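Long-range contacts in phospholipase C-beta (PLC-beta) (Sepia officinalis, PDB 3QR0), which is a phospholipase C-beta, a multidomain protein built from PH, EF-hand-like, TIM-barrel and C2 modules: residues T314-M325 against E615-L623; V711-I721 against H733-I741. All coordinates share one frame; numbering follows the deposited sequence.

Interaction 1: residues T314-M325 against E615-L623; sequences TPMHRLDLGANM and EYNGCSGYL
Arg318 brings NH1 over one face of the Tyr616 ring, 3.4 Å from Tyr616 CG and offset toward the rim, with the guanidinium tilted 31° to the ring. A bend at chi3 (68°) folds the arginine back over the tyrosine. Thr314 CG2 and Pro315 CD come against the CE1 and hydroxyl end of the same ring, so a flat aromatic suits a place that must meet both charge and apolar carbon.

Asn617 is the polar centre. Its CG, anti to the backbone N (chi1 -160°), swings the amide toward 322-325: OD1 receives Ala323 N at 3.0 Å, while ND2 donates to Tyr622 O at 2.8 Å and, weakly, to Met325 SD. A water lies within bonding distance of OD1 and Arg318 O. An asparagine fits because one amide both accepts and donates.

Asn617 N bonds to Arg318 O at 2.8 Å, and Gly618 N to Leu319 O at 2.8 Å; Gly618, with positive phi, fits close against Leu321 CB. Ser620 OG accepts from Tyr622 N, an ST turn. The short helix 316-319 and its following loop thus clasp the turn from helix 605-613 to strand 622-624, late in the Y-domain family region of the TIM-barrel clan.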
loop_
_atom_site.group_PDB
_atom_site.type_symbol
_atom_site.label_atom_id
_atom_site.label_comp_id
_atom_site.label_asym_id
_atom_site.label_seq_id
_atom_site.Cartn_x
_atom_site.Cartn_y
_atom_site.Cartn_z
ATOM N N THR A 314 6.516 1.569 12.371
ATOM C CA THR A 314 6.141 2.614 11.420
ATOM C C THR A 314 6.454 4.016 11.962
ATOM O O THR A 314 5.979 4.373 13.041
ATOM C CB THR A 314 4.642 2.534 11.079
ATOM O OG1 THR A 314 4.341 1.232 10.560
ATOM C CG2 THR A 314 4.258 3.600 10.049
ATOM N N PRO A 315 7.269 4.803 11.224
ATOM C CA PRO A 315 7.541 6.194 11.615
ATOM C C PRO A 315 6.322 7.071 11.352
ATOM O O PRO A 315 5.978 7.335 10.196
ATOM C CB PRO A 315 8.726 6.596 10.735
ATOM C CG PRO A 315 8.707 5.649 9.584
ATOM C CD PRO A 315 8.032 4.397 10.028
ATOM N N MET A 316 5.672 7.502 12.424
ATOM C CA MET A 316 4.389 8.193 12.311
ATOM C C MET A 316 4.494 9.522 11.559
ATOM O O MET A 316 3.579 9.874 10.821
ATOM C CB MET A 316 3.754 8.385 13.695
ATOM C CG MET A 316 3.264 7.077 14.314
ATOM S SD MET A 316 1.935 6.297 13.348
ATOM C CE MET A 316 2.118 4.571 13.814
ATOM N N HIS A 317 5.615 10.228 11.716
ATOM C CA HIS A 317 5.835 11.490 11.001
ATOM C C HIS A 317 5.907 11.292 9.475
ATOM O O HIS A 317 5.593 12.209 8.715
ATOM C CB HIS A 317 7.086 12.230 11.530
ATOM C CG HIS A 317 8.387 11.581 11.164
ATOM N ND1 HIS A 317 8.887 10.481 11.831
ATOM C CD2 HIS A 317 9.290 11.876 10.197
ATOM C CE1 HIS A 317 10.039 10.126 11.289
ATOM N NE2 HIS A 317 10.306 10.954 10.294
ATOM N N ARG A 318 6.308 10.096 9.036
ATOM C CA ARG A 318 6.315 9.750 7.610
ATOM C C ARG A 318 4.972 9.194 7.135
ATOM O O ARG A 318 4.576 9.432 5.999
ATOM C CB ARG A 318 7.415 8.731 7.301
ATOM C CG ARG A 318 8.824 9.305 7.315
ATOM C CD ARG A 318 9.782 8.476 6.444
ATOM N NE ARG A 318 9.487 8.568 5.004
ATOM C CZ ARG A 318 9.009 7.581 4.231
ATOM N NH1 ARG A 318 8.741 6.367 4.719
ATOM N NH2 ARG A 318 8.793 7.809 2.937
ATOM N N LEU A 319 4.294 8.432 7.991
ATOM C CA LEU A 319 2.994 7.851 7.655
ATOM C C LEU A 319 1.959 8.951 7.443
ATOM O O LEU A 319 1.173 8.899 6.504
ATOM C CB LEU A 319 2.519 6.909 8.768
ATOM C CG LEU A 319 1.184 6.186 8.548
ATOM C CD1 LEU A 319 1.263 5.238 7.360
ATOM C CD2 LEU A 319 0.774 5.431 9.803
ATOM N N ASP A 320 1.982 9.940 8.332
ATOM C CA ASP A 320 1.124 11.122 8.243
ATOM C C ASP A 320 1.435 11.886 6.960
ATOM O O ASP A 320 2.520 11.752 6.399
ATOM C CB ASP A 320 1.362 12.011 9.477
ATOM C CG ASP A 320 0.345 13.134 9.611
ATOM O OD1 ASP A 320 -0.845 12.923 9.313
ATOM O OD2 ASP A 320 0.742 14.235 10.041
ATOM N N LEU A 321 0.484 12.684 6.489
ATOM C CA LEU A 321 0.701 13.492 5.294
ATOM C C LEU A 321 1.508 14.724 5.700
ATOM O O LEU A 321 0.982 15.832 5.806
ATOM C CB LEU A 321 -0.631 13.856 4.626
ATOM C CG LEU A 321 -0.564 14.059 3.109
ATOM C CD1 LEU A 321 -1.957 14.049 2.509
ATOM C CD2 LEU A 321 0.163 15.345 2.766
ATOM N N GLY A 322 2.798 14.499 5.936
ATOM C CA GLY A 322 3.684 15.503 6.510
ATOM C C GLY A 322 4.699 16.097 5.556
ATOM O O GLY A 322 5.396 17.043 5.909
ATOM N N ALA A 323 4.792 15.559 4.343
ATOM C CA ALA A 323 5.779 16.054 3.385
ATOM C C ALA A 323 5.415 17.450 2.896
ATOM O O ALA A 323 4.246 17.844 2.902
ATOM C CB ALA A 323 5.912 15.099 2.204
ATOM N N ASN A 324 6.435 18.195 2.490
ATOM C CA ASN A 324 6.250 19.483 1.841
ATOM C C ASN A 324 5.606 19.258 0.478
ATOM O O ASN A 324 6.245 18.720 -0.433
ATOM C CB ASN A 324 7.608 20.180 1.698
ATOM C CG ASN A 324 7.533 21.492 0.935
ATOM O OD1 ASN A 324 6.458 22.021 0.667
ATOM N ND2 ASN A 324 8.698 22.029 0.589
ATOM N N MET A 325 4.343 19.664 0.352
ATOM C CA MET A 325 3.577 19.496 -0.883
ATOM C C MET A 325 3.564 20.760 -1.742
ATOM O O MET A 325 2.773 20.870 -2.683
ATOM C CB MET A 325 2.133 19.094 -0.551
ATOM C CG MET A 325 2.012 17.814 0.279
ATOM S SD MET A 325 2.885 16.415 -0.463
ATOM C CE MET A 325 1.945 16.171 -1.965
ATOM N N GLU A 615 2.183 3.914 0.628
ATOM C CA GLU A 615 1.370 3.981 1.836
ATOM C C GLU A 615 1.734 5.226 2.638
ATOM O O GLU A 615 0.881 5.821 3.294
ATOM C CB GLU A 615 1.568 2.750 2.725
ATOM C CG GLU A 615 0.596 2.734 3.904
ATOM C CD GLU A 615 0.789 1.576 4.843
ATOM O OE1 GLU A 615 1.896 0.993 4.880
ATOM O OE2 GLU A 615 -0.188 1.242 5.548
ATOM N N TYR A 616 3.006 5.613 2.571
ATOM C CA TYR A 616 3.514 6.744 3.340
ATOM C C TYR A 616 3.068 8.085 2.750
ATOM O O TYR A 616 2.505 8.143 1.659
ATOM C CB TYR A 616 5.041 6.643 3.482
ATOM C CG TYR A 616 5.438 5.503 4.394
ATOM C CD1 TYR A 616 5.518 5.692 5.766
ATOM C CD2 TYR A 616 5.692 4.230 3.891
ATOM C CE1 TYR A 616 5.860 4.655 6.618
ATOM C CE2 TYR A 616 6.036 3.185 4.735
ATOM C CZ TYR A 616 6.113 3.408 6.102
ATOM O OH TYR A 616 6.452 2.393 6.959
ATOM N N ASN A 617 3.298 9.153 3.511
ATOM C CA ASN A 617 2.770 10.478 3.204
ATOM C C ASN A 617 1.244 10.457 3.020
ATOM O O ASN A 617 0.711 10.969 2.038
ATOM C CB ASN A 617 3.474 11.100 1.997
ATOM C CG ASN A 617 3.314 12.613 1.948
ATOM O OD1 ASN A 617 3.377 13.287 2.980
ATOM N ND2 ASN A 617 3.098 13.154 0.748
ATOM N N GLY A 618 0.565 9.846 3.987
ATOM C CA GLY A 618 -0.897 9.850 4.055
ATOM C C GLY A 618 -1.598 9.044 2.983
ATOM O O GLY A 618 -2.785 9.244 2.736
ATOM N N CYS A 619 -0.875 8.121 2.354
ATOM C CA CYS A 619 -1.375 7.418 1.174
ATOM C C CYS A 619 -1.910 8.411 0.123
ATOM O O CYS A 619 -2.906 8.156 -0.556
ATOM C CB CYS A 619 -2.435 6.386 1.574
ATOM S SG CYS A 619 -2.621 5.044 0.375
ATOM N N SER A 620 -1.216 9.535 -0.010
ATOM C CA SER A 620 -1.610 10.607 -0.930
ATOM C C SER A 620 -1.282 10.298 -2.390
ATOM O O SER A 620 -1.809 10.941 -3.297
ATOM C CB SER A 620 -0.900 11.898 -0.543
ATOM O OG SER A 620 0.506 11.748 -0.673
ATOM N N GLY A 621 -0.383 9.338 -2.606
ATOM C CA GLY A 621 0.116 9.031 -3.940
ATOM C C GLY A 621 1.263 9.928 -4.377
ATOM O O GLY A 621 1.692 9.855 -5.525
ATOM N N TYR A 622 1.757 10.769 -3.463
ATOM C CA TYR A 622 2.896 11.655 -3.720
ATOM C C TYR A 622 3.985 11.462 -2.674
ATOM O O TYR A 622 3.707 11.500 -1.480
ATOM C CB TYR A 622 2.446 13.118 -3.701
ATOM C CG TYR A 622 1.714 13.521 -4.947
ATOM C CD1 TYR A 622 0.377 13.180 -5.135
ATOM C CD2 TYR A 622 2.361 14.236 -5.951
ATOM C CE1 TYR A 622 -0.293 13.543 -6.297
ATOM C CE2 TYR A 622 1.710 14.595 -7.102
ATOM C CZ TYR A 622 0.383 14.249 -7.274
ATOM O OH TYR A 622 -0.257 14.611 -8.429
ATOM N N LEU A 623 5.221 11.266 -3.132
ATOM C CA LEU A 623 6.388 11.214 -2.259
ATOM C C LEU A 623 7.408 12.226 -2.769
ATOM O O LEU A 623 7.726 12.246 -3.961
ATOM C CB LEU A 623 7.009 9.821 -2.261
ATOM C CG LEU A 623 6.158 8.684 -1.694
ATOM C CD1 LEU A 623 6.762 7.322 -2.048
ATOM C CD2 LEU A 623 6.010 8.839 -0.194
HETATM O O HOH W 1 5.321 12.307 5.033
#

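Interaction 2: residues V711-I721 against H733-I741; sequences VVLPDLAVVRI and HRVMPLDGI
Val719 and Met736 form a hydrogen-bonded pair of an antiparallel hairpin whose strand axes run at 160° to each other. Met736 N reaches Val719 O at 2.8 Å, and Val719 N returns a bond to Met736 O. Ile721 and Arg734 repeat this reciprocal pairing, and past the strand end Leu738 N gives Ala717 O an almost straight bond (178°). A water accepts from Asp739 N and lies 2.7 Å from Ala717 O, linking the backbone beyond the paired strands.

The side-chain polar contact is Arg720 with His733. The arginine is extended from CG to NE, and Arg720 NE donates to His733 ND1 at 3.0 Å; ND1 lies near the guanidinium plane, while NE is tilted from the plane of the His733 ring, and the two planes stand 78° apart. This bond requires ND1 to be unprotonated, and the adjacent guanidinium would probably favour that state. Asp715 OD1 and Asp739 OD2 are like charges 4.0 Å apart at the more open end.

Apolar contacts complete the interface. Leu738 CD1 meets Val711 CG1 tip to tip at 3.9 Å and also touches Ala717 CB, while its CD2 rests on Val719 CG1. That valine branch, Val719 CG1, also touches Ile741 CD1 at 3.7 Å. Beta-branched Val719 and Ile721 suit the extended strand, and flexible Met736 curls its CE onto Ile721 CD1. Gly740 accommodates the positive phi of the type II turn 738-741.

Val719, Ile721 and Leu738 face strand 650-660 of the other C2 sheet, whereas Val718, Arg720 and His733 turn to helix 605-613; strand 669-676 flanks 718-725 within the sheet.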
loop_
_atom_site.group_PDB
_atom_site.type_symbol
_atom_site.label_atom_id
_atom_site.label_comp_id
_atom_site.label_asym_id
_atom_site.label_seq_id
_atom_site.Cartn_x
_atom_site.Cartn_y
_atom_site.Cartn_z
ATOM N N VAL A 711 25.241 0.710 2.152
ATOM C CA VAL A 711 24.148 1.251 1.358
ATOM C C VAL A 711 24.535 2.664 0.931
ATOM O O VAL A 711 24.509 3.594 1.741
ATOM C CB VAL A 711 22.834 1.282 2.156
ATOM C CG1 VAL A 711 21.684 1.757 1.267
ATOM C CG2 VAL A 711 22.542 -0.098 2.745
ATOM N N VAL A 712 24.906 2.812 -0.341
ATOM C CA VAL A 712 25.358 4.095 -0.879
ATOM C C VAL A 712 24.319 5.217 -0.765
ATOM O O VAL A 712 24.662 6.331 -0.373
ATOM C CB VAL A 712 25.803 3.960 -2.352
ATOM C CG1 VAL A 712 25.902 5.334 -3.015
ATOM C CG2 VAL A 712 27.135 3.219 -2.434
ATOM N N LEU A 713 23.063 4.924 -1.102
ATOM C CA LEU A 713 22.001 5.939 -1.097
ATOM C C LEU A 713 20.764 5.448 -0.342
ATOM O O LEU A 713 19.784 5.008 -0.948
ATOM C CB LEU A 713 21.641 6.344 -2.536
ATOM C CG LEU A 713 21.458 7.845 -2.781
ATOM C CD1 LEU A 713 20.443 8.451 -1.830
ATOM C CD2 LEU A 713 22.794 8.568 -2.677
ATOM N N PRO A 714 20.804 5.527 0.996
ATOM C CA PRO A 714 19.697 5.030 1.812
ATOM C C PRO A 714 18.314 5.606 1.462
ATOM O O PRO A 714 17.337 4.865 1.456
ATOM C CB PRO A 714 20.105 5.436 3.229
ATOM C CG PRO A 714 21.586 5.449 3.192
ATOM C CD PRO A 714 21.934 5.974 1.829
ATOM N N ASP A 715 18.232 6.899 1.159
ATOM C CA ASP A 715 16.924 7.529 0.930
ATOM C C ASP A 715 16.241 7.108 -0.374
ATOM O O ASP A 715 15.057 7.378 -0.548
ATOM C CB ASP A 715 17.020 9.057 1.017
ATOM C CG ASP A 715 17.225 9.555 2.453
ATOM O OD1 ASP A 715 17.013 8.767 3.413
ATOM O OD2 ASP A 715 17.605 10.737 2.615
ATOM N N LEU A 716 16.967 6.446 -1.274
ATOM C CA LEU A 716 16.363 5.843 -2.469
ATOM C C LEU A 716 16.034 4.350 -2.285
ATOM O O LEU A 716 15.506 3.711 -3.199
ATOM C CB LEU A 716 17.288 6.013 -3.684
ATOM C CG LEU A 716 17.403 7.418 -4.290
ATOM C CD1 LEU A 716 18.430 7.411 -5.410
ATOM C CD2 LEU A 716 16.057 7.921 -4.813
ATOM N N ALA A 717 16.318 3.805 -1.103
ATOM C CA ALA A 717 16.256 2.365 -0.886
ATOM C C ALA A 717 15.156 1.944 0.075
ATOM O O ALA A 717 14.743 2.708 0.956
ATOM C CB ALA A 717 17.600 1.860 -0.378
ATOM N N VAL A 718 14.703 0.706 -0.097
ATOM C CA VAL A 718 13.830 0.054 0.860
ATOM C C VAL A 718 14.388 -1.320 1.192
ATOM O O VAL A 718 15.045 -1.951 0.356
ATOM C CB VAL A 718 12.396 -0.083 0.316
ATOM C CG1 VAL A 718 11.861 1.277 -0.084
ATOM C CG2 VAL A 718 12.340 -1.059 -0.870
ATOM N N VAL A 719 14.148 -1.763 2.420
ATOM C CA VAL A 719 14.412 -3.134 2.818
ATOM C C VAL A 719 13.070 -3.842 2.906
ATOM O O VAL A 719 12.048 -3.227 3.267
ATOM C CB VAL A 719 15.215 -3.214 4.148
ATOM C CG1 VAL A 719 14.414 -2.643 5.322
ATOM C CG2 VAL A 719 15.641 -4.645 4.426
ATOM N N ARG A 720 13.058 -5.118 2.529
ATOM C CA ARG A 720 11.823 -5.867 2.431
ATOM C C ARG A 720 11.965 -7.247 3.046
ATOM O O ARG A 720 12.895 -7.982 2.710
ATOM C CB ARG A 720 11.415 -6.010 0.966
ATOM C CG ARG A 720 10.074 -6.667 0.777
ATOM C CD ARG A 720 9.645 -6.626 -0.666
ATOM N NE ARG A 720 8.437 -7.417 -0.878
ATOM C CZ ARG A 720 8.271 -8.336 -1.826
ATOM N NH1 ARG A 720 9.238 -8.626 -2.693
ATOM N NH2 ARG A 720 7.119 -8.981 -1.901
ATOM N N ILE A 721 11.031 -7.589 3.931
ATOM C CA ILE A 721 10.929 -8.930 4.509
ATOM C C ILE A 721 9.832 -9.701 3.779
ATOM O O ILE A 721 8.714 -9.207 3.657
ATOM C CB ILE A 721 10.603 -8.862 6.022
ATOM C CG1 ILE A 721 11.795 -8.297 6.803
ATOM C CG2 ILE A 721 10.244 -10.246 6.567
ATOM C CD1 ILE A 721 11.522 -8.107 8.312
ATOM N N HIS A 733 4.527 -10.072 3.484
ATOM C CA HIS A 733 5.728 -9.272 3.369
ATOM C C HIS A 733 5.578 -7.951 4.112
ATOM O O HIS A 733 4.502 -7.619 4.619
ATOM C CB HIS A 733 6.052 -9.019 1.889
ATOM C CG HIS A 733 5.272 -7.895 1.284
ATOM N ND1 HIS A 733 5.872 -6.856 0.610
ATOM C CD2 HIS A 733 3.942 -7.631 1.278
ATOM C CE1 HIS A 733 4.945 -5.999 0.212
ATOM N NE2 HIS A 733 3.765 -6.449 0.601
ATOM N N ARG A 734 6.670 -7.202 4.173
ATOM C CA ARG A 734 6.646 -5.843 4.700
ATOM C C ARG A 734 7.780 -5.030 4.085
ATOM O O ARG A 734 8.932 -5.457 4.114
ATOM C CB ARG A 734 6.758 -5.855 6.227
ATOM C CG ARG A 734 6.513 -4.503 6.893
ATOM C CD ARG A 734 5.078 -4.034 6.727
ATOM N NE ARG A 734 4.879 -2.724 7.350
ATOM C CZ ARG A 734 4.418 -2.519 8.582
ATOM N NH1 ARG A 734 4.059 -3.536 9.366
ATOM N NH2 ARG A 734 4.299 -1.274 9.030
ATOM N N VAL A 735 7.437 -3.866 3.527
ATOM C CA VAL A 735 8.406 -2.952 2.939
ATOM C C VAL A 735 8.704 -1.838 3.942
ATOM O O VAL A 735 7.785 -1.211 4.471
ATOM C CB VAL A 735 7.871 -2.353 1.617
ATOM C CG1 VAL A 735 8.799 -1.267 1.086
ATOM C CG2 VAL A 735 7.702 -3.448 0.570
ATOM N N MET A 736 9.988 -1.614 4.208
ATOM C CA MET A 736 10.434 -0.610 5.159
ATOM C C MET A 736 11.435 0.329 4.475
ATOM O O MET A 736 12.595 -0.024 4.304
ATOM C CB MET A 736 11.088 -1.290 6.361
ATOM C CG MET A 736 10.113 -2.081 7.227
ATOM S SD MET A 736 10.957 -3.036 8.505
ATOM C CE MET A 736 11.648 -4.360 7.519
ATOM N N PRO A 737 10.981 1.523 4.058
ATOM C CA PRO A 737 11.909 2.494 3.469
ATOM C C PRO A 737 12.996 2.873 4.469
ATOM O O PRO A 737 12.699 3.021 5.653
ATOM C CB PRO A 737 11.007 3.693 3.163
ATOM C CG PRO A 737 9.636 3.119 3.069
ATOM C CD PRO A 737 9.605 2.044 4.094
ATOM N N LEU A 738 14.238 3.008 4.008
ATOM C CA LEU A 738 15.355 3.315 4.908
ATOM C C LEU A 738 15.298 4.755 5.406
ATOM O O LEU A 738 15.873 5.069 6.444
ATOM C CB LEU A 738 16.707 3.055 4.246
ATOM C CG LEU A 738 16.996 1.651 3.714
ATOM C CD1 LEU A 738 18.491 1.517 3.442
ATOM C CD2 LEU A 738 16.512 0.561 4.667
ATOM N N ASP A 739 14.622 5.622 4.653
ATOM C CA ASP A 739 14.281 6.961 5.131
ATOM C C ASP A 739 13.290 6.801 6.289
ATOM O O ASP A 739 12.125 6.487 6.076
ATOM C CB ASP A 739 13.670 7.787 3.987
ATOM C CG ASP A 739 13.302 9.213 4.399
ATOM O OD1 ASP A 739 12.566 9.872 3.623
ATOM O OD2 ASP A 739 13.732 9.683 5.477
ATOM N N GLY A 740 13.775 6.983 7.511
ATOM C CA GLY A 740 12.928 6.894 8.701
ATOM C C GLY A 740 12.799 5.514 9.328
ATOM O O GLY A 740 12.050 5.350 10.293
ATOM N N ILE A 741 13.523 4.518 8.814
ATOM C CA ILE A 741 13.471 3.182 9.407
ATOM C C ILE A 741 13.872 3.246 10.889
ATOM O O ILE A 741 14.763 4.010 11.277
ATOM C CB ILE A 741 14.349 2.143 8.647
ATOM C CG1 ILE A 741 13.991 0.716 9.095
ATOM C CG2 ILE A 741 15.835 2.433 8.844
ATOM C CD1 ILE A 741 14.610 -0.372 8.247
HETATM O O HOH W 2 14.058 5.231 1.690
#

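In the fold
Both contacts are largely buried, but they differ in kind. Interaction 1 joins segments about 290 residues apart and relies on irregular backbone bonds, an asparagine amide and an arginine nitrogen set over a tyrosine face, as befits loops meeting without a shared sheet. Interaction 2 joins neighbouring strands of one hairpin through regular pairing, with its hydrophobic side turned into the C2 sandwich. Their centres lie 15 Å apart and they touch directly: Pro315 and Arg318 lie against the turn around Gly740 and Asp739, and Arg318 and Tyr616 pack on Pro737. Helix 605-613, which leads into 615-623, also covers the hairpin face bearing Val718 and Arg720, so the two contacts meet where the C2 domain adjoins the barrel.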